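Long-range contacts in CarG (Serratia, PDB 4O7J), which probably contributes to intrinsic resistance against carbapenem antibiotics and structurally resembles lysozyme inhibitors: residues Leu1-Leu6 with Asp79-Lys84; Asn32-Asn37 with Ser70-Phe75; Val92-Thr97 with Glu145-Val150; Val107-Tyr112 with Lys132-Gln137. All blocks are in the same frame, centred on the assembly; numbering follows the deposited sequence.

Contact 1: Leu1-Leu6 with Asp79-Lys84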
loop_
_atom_site.group_PDB
_atom_site.type_symbol
_atom_site.label_atom_id
_atom_site.label_comp_id
_atom_site.label_asym_id
_atom_site.label_seq_id
_atom_site.Cartn_x
_atom_site.Cartn_y
_atom_site.Cartn_z
ATOM N N LEU A 1 -14.464 -20.812 13.277
ATOM C CA LEU A 1 -14.627 -19.347 13.167
ATOM C C LEU A 1 -14.720 -18.968 11.719
ATOM O O LEU A 1 -13.768 -19.110 10.954
ATOM C CB LEU A 1 -13.438 -18.575 13.775
ATOM C CG LEU A 1 -13.504 -18.064 15.192
ATOM C CD1 LEU A 1 -12.334 -17.139 15.475
ATOM C CD2 LEU A 1 -14.817 -17.368 15.501
ATOM N N THR A 2 -15.849 -18.411 11.354
ATOM C CA THR A 2 -15.990 -17.831 10.037
ATOM C C THR A 2 -15.095 -16.544 10.005
ATOM O O THR A 2 -15.019 -15.827 10.990
ATOM C CB THR A 2 -17.479 -17.545 9.766
ATOM O OG1 THR A 2 -18.157 -18.809 9.608
ATOM C CG2 THR A 2 -17.648 -16.701 8.509
ATOM N N PRO A 3 -14.351 -16.322 8.913
ATOM C CA PRO A 3 -13.563 -15.088 8.830
ATOM C C PRO A 3 -14.408 -13.872 8.454
ATOM O O PRO A 3 -15.575 -14.011 8.073
ATOM C CB PRO A 3 -12.604 -15.357 7.692
ATOM C CG PRO A 3 -13.254 -16.421 6.872
ATOM C CD PRO A 3 -14.063 -17.244 7.812
ATOM N N VAL A 4 -13.803 -12.681 8.510
ATOM C CA VAL A 4 -14.492 -11.479 8.153
ATOM C C VAL A 4 -14.775 -11.517 6.644
ATOM O O VAL A 4 -13.907 -11.878 5.870
ATOM C CB VAL A 4 -13.670 -10.231 8.539
ATOM C CG1 VAL A 4 -14.332 -9.009 7.926
ATOM C CG2 VAL A 4 -13.574 -10.145 10.061
ATOM N N THR A 5 -16.013 -11.221 6.243
ATOM C CA THR A 5 -16.360 -11.193 4.809
ATOM C C THR A 5 -15.834 -9.923 4.253
ATOM O O THR A 5 -16.254 -8.856 4.708
ATOM C CB THR A 5 -17.900 -11.173 4.627
ATOM O OG1 THR A 5 -18.441 -12.300 5.285
ATOM C CG2 THR A 5 -18.318 -11.230 3.174
ATOM N N LEU A 6 -14.821 -9.988 3.397
ATOM C CA LEU A 6 -14.351 -8.744 2.717
ATOM C C LEU A 6 -14.900 -8.776 1.279
ATOM O O LEU A 6 -14.854 -9.810 0.649
ATOM C CB LEU A 6 -12.837 -8.630 2.688
ATOM C CG LEU A 6 -12.180 -8.564 4.074
ATOM C CD1 LEU A 6 -10.662 -8.650 4.033
ATOM C CD2 LEU A 6 -12.584 -7.272 4.793
ATOM N N ASP A 79 -0.480 -16.777 3.483
ATOM C CA ASP A 79 -1.794 -16.112 3.357
ATOM C C ASP A 79 -2.028 -15.251 4.552
ATOM O O ASP A 79 -1.353 -15.390 5.576
ATOM C CB ASP A 79 -2.922 -17.103 3.217
ATOM C CG ASP A 79 -4.160 -16.549 2.559
ATOM O OD1 ASP A 79 -4.184 -15.398 2.013
ATOM O OD2 ASP A 79 -5.152 -17.308 2.591
ATOM N N ASN A 80 -2.930 -14.290 4.418
ATOM C CA ASN A 80 -3.373 -13.449 5.515
ATOM C C ASN A 80 -4.862 -13.391 5.543
ATOM O O ASN A 80 -5.490 -13.342 4.498
ATOM C CB ASN A 80 -2.788 -12.018 5.376
ATOM C CG ASN A 80 -1.316 -12.032 5.154
ATOM O OD1 ASN A 80 -0.547 -12.155 6.085
ATOM N ND2 ASN A 80 -0.915 -11.924 3.913
ATOM N N ARG A 81 -5.456 -13.411 6.744
ATOM C CA ARG A 81 -6.884 -13.380 6.839
ATOM C C ARG A 81 -7.318 -12.637 8.093
ATOM O O ARG A 81 -6.724 -12.794 9.136
ATOM C CB ARG A 81 -7.467 -14.824 6.734
ATOM C CG ARG A 81 -8.979 -14.901 6.626
ATOM C CD ARG A 81 -9.502 -16.289 6.213
ATOM N NE ARG A 81 -8.980 -16.747 4.942
ATOM C CZ ARG A 81 -9.195 -17.969 4.433
ATOM N NH1 ARG A 81 -9.911 -18.856 5.096
ATOM N NH2 ARG A 81 -8.639 -18.290 3.279
ATOM N N LEU A 82 -8.368 -11.819 7.947
ATOM C CA LEU A 82 -8.952 -11.105 9.046
ATOM C C LEU A 82 -10.064 -11.828 9.743
ATOM O O LEU A 82 -10.983 -12.393 9.086
ATOM C CB LEU A 82 -9.404 -9.739 8.528
ATOM C CG LEU A 82 -9.432 -8.500 9.366
ATOM C CD1 LEU A 82 -8.107 -8.121 9.995
ATOM C CD2 LEU A 82 -10.055 -7.406 8.496
ATOM N N PHE A 83 -9.987 -11.847 11.071
ATOM C CA PHE A 83 -11.009 -12.411 11.943
ATOM C C PHE A 83 -11.461 -11.355 12.935
ATOM O O PHE A 83 -10.753 -10.404 13.214
ATOM C CB PHE A 83 -10.426 -13.584 12.709
ATOM C CG PHE A 83 -10.118 -14.747 11.848
ATOM C CD1 PHE A 83 -8.923 -14.814 11.174
ATOM C CD2 PHE A 83 -11.079 -15.800 11.657
ATOM C CE1 PHE A 83 -8.635 -15.886 10.338
ATOM C CE2 PHE A 83 -10.780 -16.862 10.861
ATOM C CZ PHE A 83 -9.559 -16.901 10.170
ATOM N N LYS A 84 -12.586 -11.580 13.536
ATOM C CA LYS A 84 -13.106 -10.681 14.498
ATOM C C LYS A 84 -13.728 -11.461 15.687
ATOM O O LYS A 84 -14.417 -12.408 15.476
ATOM C CB LYS A 84 -14.121 -9.765 13.874
ATOM C CG LYS A 84 -14.705 -8.797 14.856
ATOM C CD LYS A 84 -15.670 -7.858 14.217
ATOM C CE LYS A 84 -16.682 -8.598 13.408
ATOM N NZ LYS A 84 -17.293 -7.731 12.360
HETATM O O HOH W 1 -14.409 -13.346 11.938
HETATM O O HOH W 2 -11.080 -12.082 6.305
#

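Contact 2: Asn32-Asn37 with Ser70-Phe75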
loop_
_atom_site.group_PDB
_atom_site.type_symbol
_atom_site.label_atom_id
_atom_site.label_comp_id
_atom_site.label_asym_id
_atom_site.label_seq_id
_atom_site.Cartn_x
_atom_site.Cartn_y
_atom_site.Cartn_z
ATOM N N ASN A 32 0.667 -10.473 -14.889
ATOM C CA ASN A 32 0.670 -11.301 -16.083
ATOM C C ASN A 32 1.178 -12.711 -15.781
ATOM O O ASN A 32 2.028 -13.236 -16.506
ATOM C CB ASN A 32 1.505 -10.620 -17.197
ATOM C CG ASN A 32 0.755 -9.529 -17.845
ATOM O OD1 ASN A 32 -0.228 -9.790 -18.540
ATOM N ND2 ASN A 32 1.108 -8.308 -17.541
ATOM N N THR A 33 0.617 -13.280 -14.711
ATOM C CA THR A 33 0.865 -14.630 -14.202
ATOM C C THR A 33 -0.521 -15.303 -14.142
ATOM O O THR A 33 -1.508 -14.607 -14.182
ATOM C CB THR A 33 1.504 -14.595 -12.766
ATOM O OG1 THR A 33 2.774 -13.901 -12.790
ATOM C CG2 THR A 33 1.786 -15.979 -12.271
ATOM N N SER A 34 -0.591 -16.634 -13.952
ATOM C CA SER A 34 -1.878 -17.366 -13.809
ATOM C C SER A 34 -2.723 -17.017 -12.598
ATOM O O SER A 34 -3.951 -17.175 -12.621
ATOM C CB SER A 34 -1.692 -18.941 -13.911
ATOM O OG SER A 34 -0.424 -19.375 -13.484
ATOM N N HIS A 35 -2.082 -16.481 -11.550
ATOM C CA HIS A 35 -2.788 -16.088 -10.343
ATOM C C HIS A 35 -2.444 -14.676 -9.936
ATOM O O HIS A 35 -1.283 -14.359 -9.780
ATOM C CB HIS A 35 -2.341 -16.960 -9.192
ATOM C CG HIS A 35 -2.472 -18.414 -9.479
ATOM N ND1 HIS A 35 -3.691 -19.035 -9.562
ATOM C CD2 HIS A 35 -1.542 -19.364 -9.720
ATOM C CE1 HIS A 35 -3.513 -20.316 -9.837
ATOM N NE2 HIS A 35 -2.218 -20.542 -9.936
ATOM N N PRO A 36 -3.400 -13.800 -9.755
ATOM C CA PRO A 36 -3.137 -12.589 -8.968
ATOM C C PRO A 36 -2.728 -12.882 -7.533
ATOM O O PRO A 36 -3.163 -13.811 -6.923
ATOM C CB PRO A 36 -4.465 -11.882 -8.932
ATOM C CG PRO A 36 -5.354 -12.601 -9.844
ATOM C CD PRO A 36 -4.805 -13.949 -10.060
ATOM N N ASN A 37 -1.866 -12.022 -7.043
ATOM C CA ASN A 37 -1.486 -11.987 -5.677
ATOM C C ASN A 37 -2.435 -11.086 -4.930
ATOM O O ASN A 37 -2.482 -9.933 -5.182
ATOM C CB ASN A 37 -0.102 -11.432 -5.581
ATOM C CG ASN A 37 0.679 -12.123 -4.564
ATOM O OD1 ASN A 37 1.537 -12.938 -4.857
ATOM N ND2 ASN A 37 0.310 -11.902 -3.372
ATOM N N SER A 70 5.681 -20.496 -6.930
ATOM C CA SER A 70 6.022 -20.136 -8.300
ATOM C C SER A 70 4.761 -19.608 -8.941
ATOM O O SER A 70 3.669 -19.717 -8.369
ATOM C CB SER A 70 6.530 -21.375 -9.063
ATOM O OG SER A 70 5.507 -22.358 -9.189
ATOM N N ALA A 71 4.944 -19.085 -10.147
ATOM C CA ALA A 71 3.886 -18.471 -10.955
ATOM C C ALA A 71 2.660 -19.351 -11.066
ATOM O O ALA A 71 1.528 -18.901 -10.872
ATOM C CB ALA A 71 4.424 -18.163 -12.356
ATOM N N SER A 72 2.868 -20.606 -11.417
ATOM C CA SER A 72 1.746 -21.468 -11.721
ATOM C C SER A 72 1.273 -22.376 -10.608
ATOM O O SER A 72 0.365 -23.145 -10.830
ATOM C CB SER A 72 2.064 -22.297 -12.961
ATOM O OG SER A 72 2.738 -21.470 -13.894
ATOM N N ALA A 73 1.897 -22.313 -9.440
ATOM C CA ALA A 73 1.457 -23.127 -8.330
ATOM C C ALA A 73 -0.000 -22.858 -7.930
ATOM O O ALA A 73 -0.421 -21.747 -7.859
ATOM C CB ALA A 73 2.396 -22.975 -7.151
ATOM N N ASP A 74 -0.741 -23.921 -7.696
ATOM C CA ASP A 74 -2.127 -23.837 -7.281
ATOM C C ASP A 74 -2.256 -24.038 -5.746
ATOM O O ASP A 74 -3.153 -24.645 -5.257
ATOM C CB ASP A 74 -2.965 -24.804 -8.125
ATOM C CG ASP A 74 -2.693 -24.636 -9.636
ATOM O OD1 ASP A 74 -2.546 -23.509 -10.101
ATOM O OD2 ASP A 74 -2.597 -25.633 -10.361
ATOM N N PHE A 75 -1.316 -23.479 -5.021
ATOM C CA PHE A 75 -1.423 -23.420 -3.591
ATOM C C PHE A 75 -0.653 -22.249 -3.060
ATOM O O PHE A 75 0.175 -21.771 -3.728
ATOM C CB PHE A 75 -0.930 -24.720 -2.984
ATOM C CG PHE A 75 0.506 -25.017 -3.240
ATOM C CD1 PHE A 75 0.905 -25.720 -4.355
ATOM C CD2 PHE A 75 1.471 -24.618 -2.344
ATOM C CE1 PHE A 75 2.215 -26.002 -4.560
ATOM C CE2 PHE A 75 2.785 -24.882 -2.576
ATOM C CZ PHE A 75 3.154 -25.563 -3.694
#

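Contact 3: Val92-Thr97 with Glu145-Val150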
loop_
_atom_site.group_PDB
_atom_site.type_symbol
_atom_site.label_atom_id
_atom_site.label_comp_id
_atom_site.label_asym_id
_atom_site.label_seq_id
_atom_site.Cartn_x
_atom_site.Cartn_y
_atom_site.Cartn_z
ATOM N N VAL A 92 -4.359 -12.732 10.901
ATOM C CA VAL A 92 -3.740 -14.029 11.046
ATOM C C VAL A 92 -3.013 -14.421 9.782
ATOM O O VAL A 92 -3.616 -14.544 8.702
ATOM C CB VAL A 92 -4.741 -15.096 11.424
ATOM C CG1 VAL A 92 -3.981 -16.410 11.726
ATOM C CG2 VAL A 92 -5.522 -14.637 12.659
ATOM N N THR A 93 -1.696 -14.552 9.914
ATOM C CA THR A 93 -0.838 -14.941 8.802
ATOM C C THR A 93 -0.642 -16.440 8.891
ATOM O O THR A 93 -0.164 -16.939 9.922
ATOM C CB THR A 93 0.518 -14.190 8.774
ATOM O OG1 THR A 93 0.274 -12.789 8.623
ATOM C CG2 THR A 93 1.401 -14.648 7.600
ATOM N N ALA A 94 -1.000 -17.161 7.823
ATOM C CA ALA A 94 -0.661 -18.591 7.726
ATOM C C ALA A 94 0.568 -18.731 6.841
ATOM O O ALA A 94 0.592 -18.215 5.669
ATOM C CB ALA A 94 -1.796 -19.317 7.122
ATOM N N ARG A 95 1.588 -19.466 7.286
ATOM C CA ARG A 95 2.781 -19.619 6.484
ATOM C C ARG A 95 3.238 -21.086 6.551
ATOM O O ARG A 95 3.326 -21.626 7.637
ATOM C CB ARG A 95 3.911 -18.699 7.029
ATOM C CG ARG A 95 5.204 -18.758 6.211
ATOM C CD ARG A 95 6.226 -17.680 6.541
ATOM N NE ARG A 95 6.764 -17.935 7.869
ATOM C CZ ARG A 95 7.738 -18.814 8.166
ATOM N NH1 ARG A 95 8.373 -19.524 7.239
ATOM N NH2 ARG A 95 8.085 -18.970 9.432
ATOM N N LYS A 96 3.567 -21.669 5.401
ATOM C CA LYS A 96 4.308 -22.968 5.317
ATOM C C LYS A 96 5.700 -22.775 5.807
ATOM O O LYS A 96 6.442 -21.888 5.315
ATOM C CB LYS A 96 4.262 -23.522 3.917
ATOM C CG LYS A 96 2.844 -23.796 3.435
ATOM C CD LYS A 96 2.753 -24.596 2.169
ATOM C CE LYS A 96 3.244 -26.017 2.382
ATOM N NZ LYS A 96 3.206 -26.756 1.154
ATOM N N THR A 97 6.107 -23.544 6.817
ATOM C CA THR A 97 7.388 -23.285 7.497
ATOM C C THR A 97 8.590 -24.138 7.035
ATOM O O THR A 97 9.713 -23.805 7.331
ATOM C CB THR A 97 7.240 -23.405 9.026
ATOM O OG1 THR A 97 6.810 -24.704 9.337
ATOM C CG2 THR A 97 6.184 -22.388 9.560
ATOM N N GLU A 145 -5.364 -23.480 4.059
ATOM C CA GLU A 145 -6.110 -24.585 4.635
ATOM C C GLU A 145 -6.075 -24.609 6.184
ATOM O O GLU A 145 -6.982 -25.107 6.785
ATOM C CB GLU A 145 -5.674 -25.897 4.046
ATOM C CG GLU A 145 -5.986 -26.152 2.584
ATOM C CD GLU A 145 -5.343 -27.481 2.212
ATOM O OE1 GLU A 145 -4.244 -27.464 1.698
ATOM O OE2 GLU A 145 -5.895 -28.527 2.634
ATOM N N ALA A 146 -5.010 -24.094 6.782
ATOM C CA ALA A 146 -4.834 -24.095 8.214
ATOM C C ALA A 146 -5.822 -23.151 8.917
ATOM O O ALA A 146 -5.997 -23.217 10.102
ATOM C CB ALA A 146 -3.413 -23.733 8.598
ATOM N N TYR A 147 -6.478 -22.266 8.179
ATOM C CA TYR A 147 -7.435 -21.304 8.829
ATOM C C TYR A 147 -8.647 -22.094 9.364
ATOM O O TYR A 147 -9.383 -21.611 10.215
ATOM C CB TYR A 147 -7.945 -20.227 7.861
ATOM C CG TYR A 147 -6.915 -19.191 7.527
ATOM C CD1 TYR A 147 -6.300 -18.470 8.522
ATOM C CD2 TYR A 147 -6.566 -18.917 6.246
ATOM C CE1 TYR A 147 -5.309 -17.588 8.264
ATOM C CE2 TYR A 147 -5.603 -18.001 5.974
ATOM C CZ TYR A 147 -4.973 -17.320 6.997
ATOM O OH TYR A 147 -4.053 -16.357 6.675
ATOM N N GLN A 148 -8.819 -23.307 8.892
ATOM C CA GLN A 148 -9.887 -24.190 9.447
ATOM C C GLN A 148 -9.658 -24.461 10.939
ATOM O O GLN A 148 -10.604 -24.817 11.651
ATOM C CB GLN A 148 -9.901 -25.494 8.649
ATOM C CG GLN A 148 -10.101 -25.238 7.126
ATOM C CD GLN A 148 -9.654 -26.317 6.106
ATOM O OE1 GLN A 148 -8.801 -27.164 6.370
ATOM N NE2 GLN A 148 -10.238 -26.232 4.895
ATOM N N GLU A 149 -8.421 -24.336 11.442
ATOM C CA GLU A 149 -8.149 -24.564 12.853
ATOM C C GLU A 149 -8.310 -23.286 13.715
ATOM O O GLU A 149 -8.137 -23.342 14.924
ATOM C CB GLU A 149 -6.719 -25.104 13.068
ATOM C CG GLU A 149 -6.428 -26.340 12.222
ATOM C CD GLU A 149 -5.084 -27.045 12.556
ATOM O OE1 GLU A 149 -4.510 -26.780 13.606
ATOM O OE2 GLU A 149 -4.600 -27.837 11.684
ATOM N N VAL A 150 -8.565 -22.145 13.110
ATOM C CA VAL A 150 -8.576 -20.944 13.923
ATOM C C VAL A 150 -9.848 -20.914 14.781
ATOM O O VAL A 150 -10.928 -21.242 14.325
ATOM C CB VAL A 150 -8.392 -19.649 13.160
ATOM C CG1 VAL A 150 -7.027 -19.583 12.555
ATOM C CG2 VAL A 150 -9.466 -19.473 12.146
#

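Contact 4: Val107-Tyr112 with Lys132-Gln137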
loop_
_atom_site.group_PDB
_atom_site.type_symbol
_atom_site.label_atom_id
_atom_site.label_comp_id
_atom_site.label_asym_id
_atom_site.label_seq_id
_atom_site.Cartn_x
_atom_site.Cartn_y
_atom_site.Cartn_z
ATOM N N VAL A 107 2.406 -25.726 8.985
ATOM C CA VAL A 107 1.954 -24.389 8.727
ATOM C C VAL A 107 1.924 -23.719 10.084
ATOM O O VAL A 107 1.380 -24.318 11.046
ATOM C CB VAL A 107 0.528 -24.311 8.064
ATOM C CG1 VAL A 107 0.095 -22.853 7.967
ATOM C CG2 VAL A 107 0.457 -24.992 6.725
ATOM N N SER A 108 2.470 -22.503 10.198
ATOM C CA SER A 108 2.334 -21.665 11.368
ATOM C C SER A 108 1.256 -20.626 11.203
ATOM O O SER A 108 1.026 -20.140 10.077
ATOM C CB SER A 108 3.623 -20.920 11.740
ATOM O OG SER A 108 4.067 -20.067 10.757
ATOM N N LEU A 109 0.652 -20.244 12.340
ATOM C CA LEU A 109 -0.361 -19.187 12.361
ATOM C C LEU A 109 0.054 -18.142 13.295
ATOM O O LEU A 109 0.225 -18.442 14.481
ATOM C CB LEU A 109 -1.722 -19.743 12.738
ATOM C CG LEU A 109 -2.407 -20.734 11.797
ATOM C CD1 LEU A 109 -3.435 -21.550 12.566
ATOM C CD2 LEU A 109 -3.017 -20.071 10.552
ATOM N N THR A 110 0.345 -16.941 12.740
ATOM C CA THR A 110 0.816 -15.788 13.519
ATOM C C THR A 110 -0.390 -14.878 13.652
ATOM O O THR A 110 -1.015 -14.494 12.657
ATOM C CB THR A 110 1.975 -15.051 12.888
ATOM O OG1 THR A 110 2.965 -16.007 12.606
ATOM C CG2 THR A 110 2.501 -13.958 13.795
ATOM N N ILE A 111 -0.770 -14.631 14.894
ATOM C CA ILE A 111 -1.918 -13.831 15.270
ATOM C C ILE A 111 -1.435 -12.462 15.648
ATOM O O ILE A 111 -0.608 -12.288 16.604
ATOM C CB ILE A 111 -2.614 -14.446 16.525
ATOM C CG1 ILE A 111 -2.848 -15.957 16.406
ATOM C CG2 ILE A 111 -3.857 -13.655 16.889
ATOM C CD1 ILE A 111 -3.783 -16.346 15.326
ATOM N N TYR A 112 -1.978 -11.453 14.966
ATOM C CA TYR A 112 -1.650 -10.066 15.282
ATOM C C TYR A 112 -2.868 -9.360 15.828
ATOM O O TYR A 112 -3.992 -9.583 15.365
ATOM C CB TYR A 112 -1.236 -9.298 14.049
ATOM C CG TYR A 112 0.023 -9.747 13.383
ATOM C CD1 TYR A 112 1.276 -9.279 13.836
ATOM C CD2 TYR A 112 0.005 -10.694 12.400
ATOM C CE1 TYR A 112 2.447 -9.727 13.240
ATOM C CE2 TYR A 112 1.155 -11.152 11.801
ATOM C CZ TYR A 112 2.377 -10.665 12.231
ATOM O OH TYR A 112 3.497 -11.096 11.639
ATOM N N LYS A 132 0.869 -13.979 19.344
ATOM C CA LYS A 132 1.218 -15.379 19.519
ATOM C C LYS A 132 1.386 -16.011 18.126
ATOM O O LYS A 132 0.733 -15.602 17.167
ATOM C CB LYS A 132 0.044 -16.054 20.221
ATOM C CG LYS A 132 0.127 -17.490 20.608
ATOM C CD LYS A 132 1.445 -17.909 21.249
ATOM C CE LYS A 132 1.430 -19.440 21.491
ATOM N NZ LYS A 132 2.753 -20.103 21.665
ATOM N N THR A 133 2.242 -17.033 18.045
ATOM C CA THR A 133 2.330 -17.871 16.857
ATOM C C THR A 133 2.046 -19.311 17.341
ATOM O O THR A 133 2.491 -19.686 18.451
ATOM C CB THR A 133 3.668 -17.744 16.156
ATOM O OG1 THR A 133 3.879 -16.407 15.716
ATOM C CG2 THR A 133 3.755 -18.668 14.957
ATOM N N VAL A 134 1.241 -20.051 16.626
ATOM C CA VAL A 134 0.980 -21.428 16.919
ATOM C C VAL A 134 1.243 -22.282 15.696
ATOM O O VAL A 134 1.188 -21.800 14.574
ATOM C CB VAL A 134 -0.408 -21.696 17.511
ATOM C CG1 VAL A 134 -0.669 -20.766 18.675
ATOM C CG2 VAL A 134 -1.513 -21.572 16.449
ATOM N N THR A 135 1.602 -23.555 15.907
ATOM C CA THR A 135 1.789 -24.442 14.815
ATOM C C THR A 135 0.502 -25.153 14.583
ATOM O O THR A 135 -0.098 -25.680 15.534
ATOM C CB THR A 135 2.888 -25.475 15.108
ATOM O OG1 THR A 135 4.048 -24.807 15.577
ATOM C CG2 THR A 135 3.223 -26.250 13.899
ATOM N N ALA A 136 0.008 -25.164 13.329
ATOM C CA ALA A 136 -1.194 -25.893 13.105
ATOM C C ALA A 136 -0.951 -27.404 13.418
ATOM O O ALA A 136 0.129 -27.921 13.241
ATOM C CB ALA A 136 -1.688 -25.707 11.680
ATOM N N GLN A 137 -1.998 -28.096 13.808
ATOM C CA GLN A 137 -1.902 -29.490 14.233
ATOM C C GLN A 137 -1.980 -30.505 13.111
ATOM O O GLN A 137 -1.738 -31.644 13.320
ATOM C CB GLN A 137 -2.911 -29.710 15.385
ATOM C CG GLN A 137 -2.385 -28.913 16.576
ATOM C CD GLN A 137 -3.302 -29.011 17.802
ATOM O OE1 GLN A 137 -3.500 -30.086 18.333
ATOM N NE2 GLN A 137 -3.860 -27.890 18.218
HETATM O O HOH W 3 1.213 -27.745 10.663
HETATM O O HOH W 4 5.506 -16.099 13.692
#

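Contact 1: Leu1-Leu6 with Asp79-Lys84
Phe83 sets its CG anti to its own carbonyl carbon (chi1 -68°). The CD2-CE2 side of its ring meets the chain from Leu1 to Pro3. Pro3 CB lies over one face of the ring, 4.0 Å from Phe83 CE2, while Leu1 O arrives in the ring plane at 3.7 Å from the same CE2, where the weakly positive ring hydrogens suit an oxygen. In Val4 the branch anti to the carbonyl carbon is CG2, a methyl that reaches past Leu82 O to within 3.9 Å of Lys84 CB. Arg81 serves Pro3 with its aliphatic part: the two side chains cross obliquely, Arg81 CD sitting 3.6 Å from Pro3 CB. At Val4 the backbones join directly, Val4 N donating to Leu82 O at 2.9 Å in a nearly straight bond (170° at the hydrogen). Leu82 O accepts a second hydrogen, from a water at 2.8 Å that also donates to Val4 O; another water links Thr2 O, 2.7 Å away, to Lys84 N. The end-to-end directions of 1-6 and 81-84 differ by 110°, so the N-terminal loop passes across the strand instead of extending its sheet. Strand 78-85 is an outer strand of the four-stranded sheet; helix 152-155 touches Leu1 and Phe83 through Leu155, and Leu13 of strand 9-13 meets Leu6 and Leu82.

Contact 2: Asn32-Asn37 with Ser70-Phe75
Ala71 meets Thr33 carbon to carbon, its short methyl side chain packing directly on the threonine with CB 3.4 Å from Thr33 CG2, tighter than usual van der Waals contact. Its carbonyl oxygen faces the same loop. Ala71 O accepts a weak hydrogen bond from Ser34 OG at 3.3 Å and also lies at the edge of the His35 ring, 3.3 Å from His35 CD2. Thr33 turns its polar branch elsewhere, OG1 bonding to Asn31. Ser72 follows inside a type I beta turn from Ser70 to Ala73, and its CA comes within 3.5 Å of Ser34 OG. Ala73 then brings its carbonyl oxygen near the imidazole, although the angle is too poor for a bond and Arg68 supplies the donor to Ala73 O. Asp74 supplies the bond to the ring: OD1 accepts from His35 NE2 at 3.0 Å, in the ring plane but bent at the hydrogen (133°). The carboxylate is approached nearly along its C-O axis and its plane stands 77° from the ring. Such a histidine-carboxylate bond may steady the ring's orientation and could favour a protonated imidazole. At the protein surface, the contact joins the loop linking strands 22-29 and 37-45 to the loop between strands 64-65 and 78-85, while nearby Asn32 bonds to Ser117 and Val123 of the second subunit.

Contact 3: Val92-Thr97 with Glu145-Val150
Tyr147 sends its hydroxyl to the backbone of strand 88-96, donating from OH to Val92 O at 2.8 Å. The hydroxyl approaches the carbonyl from an angle, 31° out of its plane. Tyr147 OH in turn accepts a weak bond from Ala94 N at 3.4 Å, in a residue whose backbone also pairs with Asp79 of the adjoining strand. Carbon contacts flank the ring behind the hydroxyl. Val92 CG1 sits in the ring plane, 3.9 Å from Tyr147 CE1, the two side chains lying alongside with their ends pointing opposite ways, and Ala94 CB lies 3.8 Å from Tyr147 CZ. A methyl is well suited here, since the phenol end lies close against the strand. Val150 CG1 adds a looser apolar touch on Val92 CG1 at 4.5 Å.

The phenol is carried by a 3-10 segment, in which Glu149 N donates to Ala146 O at 3.0 Å, and CG anti to the carbonyl carbon (chi1 -73°) starts the side chain on its way to the strand. Farther out, Glu149 fastens that segment, its OE1 accepting from Gln137 N and its OE2 from Arg138 N. Tyr147 also rests on Asp79 and Arg81, and Val150 on Phe83. The whole is a 3-10 segment packed against one face of an antiparallel sheet, its buried tyrosine hydroxyl bonding to the strand's main chain.

Contact 4: Val107-Tyr112 with Lys132-Gln137
Thr110 and Thr133 face each other as a non-hydrogen-bonded pair of two antiparallel strands, their side chains crossing at a slant. In both, OG1 is anti to the carbonyl carbon (chi1 -52° in Thr110), and the hydroxyls come to 3.3 Å, Thr110 OG1 to Thr133 OG1. A water joins them, 2.8 Å from Thr110 OG1 and 2.6 Å from Thr133 OG1. On this same face Ser108 CB meets Thr133 CG2 at 3.9 Å, so threonine serves twice, with a hydroxyl for the water and a methyl for its neighbour. The strands belong to the beta hairpin of 107-116 and 126-135, and run 160° apart. Their pairing alternates: Leu109 and Val134 form a hydrogen-bonded pair, each giving its N-H to the other's carbonyl oxygen, and Ile111 N likewise donates to Lys132 O. Thr133 CA also offers a CA-H...O contact to Leu109 O at 3.2 Å.

Leu109, Ile111 and Val134 point to the opposite face, where Met154 of helix 152-155 packs on all three, a setting that suits branched apolar side chains. Leu109 CB lies 4.1 Å from Val134 CG2, the methyl held between the backbone N and the carbonyl carbon. At Ala136, N donates to Val107 O at 2.8 Å, and Ala136 CB rests 3.4 Å from that oxygen.

Contacts 1, 3 and 4 share one four-stranded antiparallel sheet. Neighbouring strands of the sheet link these contacts through backbone pairs: Asp79 N lies 2.8 Å from Ala94 O, joining contacts 1 and 3, and Thr93 N lies 2.8 Å from Thr110 O, joining contacts 3 and 4; both are probable hydrogen bonds. The centres of contacts 3 and 4 are about 7 Å apart, those of contacts 1 and 3 about 11 Å. Contact 2 stands apart, its centre about 22 Å from that of contact 1, and meets contact 3 through Phe75 packing near Lys96. The sodium ion, bound by Asp14, Asn16, Asp18, Leu20 and Asp22, is about 12 Å from the side chain of Leu82 in contact 1.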